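Local structure of flagellar biosynthetic protein FlhB (3B1S) at residues R51-A56 and P65-A70. The protein is an inner-membrane component of the flagellar type III export apparatus, probably required for rod formation in the basal body, this chain being its C-terminal cytoplasmic domain. Sequence-based numbering, arbitrary orientation.
Sequences RALYPA and PKFYKA
Phe67 meets Leu53, Ala56 and the backbone of Ala52 with a single ring, and the joint is almost wholly apolar. The main element is a CH-pi contact: Leu53 CD1 sits over the ring centre, 3.5 Å from the Phe67 centroid and 5° off the ring normal. The methyl is thus nearly equidistant from all six ring carbons, with Leu53 CD1 to Phe67 CE2 at 3.6 Å. Leu53 has its CG anti to the backbone N (chi1 -173°), which carries the CD1 branch out to the ring although its CB does not aim straight at it. Lys66 CG, from the preceding residue, lies above the opposite face, displaced toward the rim.

The rim at CE2 and CZ faces the C-terminal part of helix 47-53 and Ala56 beyond it. Ala56 CB lies in the ring plane, 3.6 Å from Phe67 CE2, and the carbonyl oxygen of Ala52 also comes to the edge, 3.7 Å from Phe67 CZ. A weak backbone bond links Ala56 N to Leu53 O at 3.2 Å. No hydrogen bond crosses between 51-56 and 65-70.

In the FlhB/YscU-type C-terminal domain, this contact joins the C-terminal part of helix 47-53 to the residues leading into helix 68-84; the eight residues between the two segments contain neither helix nor strand. Leu53 also packs on Ile6 of strand 4-9, so the ring is joined through it to the sheet, while Leu53 touches an apolar side chain of another protein chain as well. With an alanine here instead of Phe67 the ring is gone, and Leu53 CD1 and Ala56 CB would probably lose their common apolar partner, opening a gap between 51-56 and 65-70.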
# COMPACT_ATOMS: atom_id res chain seq x y z
N ARG D 51 4.73 -9.10 -4.43
CA ARG D 51 6.09 -9.62 -4.16
C ARG D 51 7.17 -8.71 -4.75
O ARG D 51 8.04 -8.26 -4.03
CB ARG D 51 6.28 -11.08 -4.64
CG ARG D 51 7.76 -11.57 -4.81
CD ARG D 51 7.91 -13.11 -4.51
NE ARG D 51 9.27 -13.65 -4.70
CZ ARG D 51 10.13 -13.96 -3.72
NH1 ARG D 51 9.80 -13.78 -2.44
NH2 ARG D 51 11.32 -14.45 -4.02
N ALA D 52 7.07 -8.42 -6.04
CA ALA D 52 8.09 -7.65 -6.75
C ALA D 52 8.12 -6.20 -6.32
O ALA D 52 9.14 -5.52 -6.45
CB ALA D 52 7.89 -7.75 -8.25
N LEU D 53 7.00 -5.72 -5.79
CA LEU D 53 6.85 -4.30 -5.47
C LEU D 53 7.34 -3.92 -4.05
O LEU D 53 7.81 -2.80 -3.81
CB LEU D 53 5.38 -3.91 -5.69
CG LEU D 53 4.83 -2.50 -5.61
CD1 LEU D 53 5.47 -1.51 -6.58
CD2 LEU D 53 3.36 -2.63 -5.90
N TYR D 54 7.27 -4.89 -3.13
CA TYR D 54 7.52 -4.67 -1.71
C TYR D 54 8.90 -4.11 -1.32
O TYR D 54 8.99 -3.03 -0.71
CB TYR D 54 7.23 -5.94 -0.90
CG TYR D 54 6.82 -5.64 0.52
CD1 TYR D 54 5.54 -5.92 0.96
CD2 TYR D 54 7.71 -5.04 1.42
CE1 TYR D 54 5.14 -5.64 2.23
CE2 TYR D 54 7.32 -4.75 2.71
CZ TYR D 54 6.03 -5.06 3.10
OH TYR D 54 5.59 -4.79 4.37
N PRO D 55 9.99 -4.86 -1.63
CA PRO D 55 11.30 -4.37 -1.21
C PRO D 55 11.67 -3.13 -2.00
O PRO D 55 12.52 -2.35 -1.57
CB PRO D 55 12.24 -5.52 -1.60
CG PRO D 55 11.35 -6.75 -1.68
CD PRO D 55 10.09 -6.19 -2.28
N ALA D 56 10.98 -2.95 -3.12
CA ALA D 56 11.35 -1.97 -4.12
C ALA D 56 11.16 -0.52 -3.67
O ALA D 56 11.97 0.36 -3.98
CB ALA D 56 10.60 -2.24 -5.42
N PRO D 65 9.44 5.07 -11.92
CA PRO D 65 9.04 4.99 -13.32
C PRO D 65 8.96 3.54 -13.85
O PRO D 65 7.98 3.19 -14.52
CB PRO D 65 10.11 5.83 -14.01
CG PRO D 65 10.32 6.96 -13.01
CD PRO D 65 10.21 6.30 -11.65
N LYS D 66 9.83 2.66 -13.39
CA LYS D 66 9.77 1.32 -13.90
C LYS D 66 8.44 0.69 -13.68
O LYS D 66 7.87 0.14 -14.60
CB LYS D 66 10.74 0.47 -13.12
CG LYS D 66 10.19 -0.91 -12.87
CD LYS D 66 11.27 -1.97 -12.89
CE LYS D 66 10.72 -3.28 -13.45
NZ LYS D 66 11.72 -4.38 -13.55
N PHE D 67 7.88 0.84 -12.51
CA PHE D 67 6.62 0.18 -12.23
C PHE D 67 5.46 0.74 -13.01
O PHE D 67 4.38 0.22 -12.90
CB PHE D 67 6.28 0.27 -10.76
CG PHE D 67 7.07 -0.66 -9.93
CD1 PHE D 67 6.92 -2.01 -10.07
CD2 PHE D 67 7.95 -0.19 -8.99
CE1 PHE D 67 7.63 -2.86 -9.31
CE2 PHE D 67 8.66 -1.04 -8.23
CZ PHE D 67 8.50 -2.37 -8.38
N TYR D 68 5.62 1.83 -13.71
CA TYR D 68 4.44 2.48 -14.27
C TYR D 68 3.67 1.48 -15.13
O TYR D 68 2.45 1.58 -15.24
CB TYR D 68 4.77 3.74 -15.05
CG TYR D 68 5.43 4.82 -14.23
CD1 TYR D 68 6.09 5.87 -14.86
CD2 TYR D 68 5.41 4.80 -12.84
CE1 TYR D 68 6.71 6.90 -14.14
CE2 TYR D 68 6.04 5.82 -12.10
CZ TYR D 68 6.69 6.87 -12.77
OH TYR D 68 7.31 7.87 -12.07
N LYS D 69 4.37 0.48 -15.62
CA LYS D 69 3.75 -0.53 -16.46
C LYS D 69 2.66 -1.40 -15.86
O LYS D 69 1.62 -1.57 -16.46
CB LYS D 69 4.85 -1.49 -16.90
CG LYS D 69 5.40 -2.34 -15.76
CD LYS D 69 6.19 -3.54 -16.28
CE LYS D 69 7.68 -3.27 -16.37
NZ LYS D 69 8.38 -4.32 -17.15
N ALA D 70 2.88 -1.95 -14.69
CA ALA D 70 1.93 -2.90 -14.11
C ALA D 70 0.91 -2.24 -13.19
O ALA D 70 -0.19 -2.78 -13.00
CB ALA D 70 2.66 -4.05 -13.39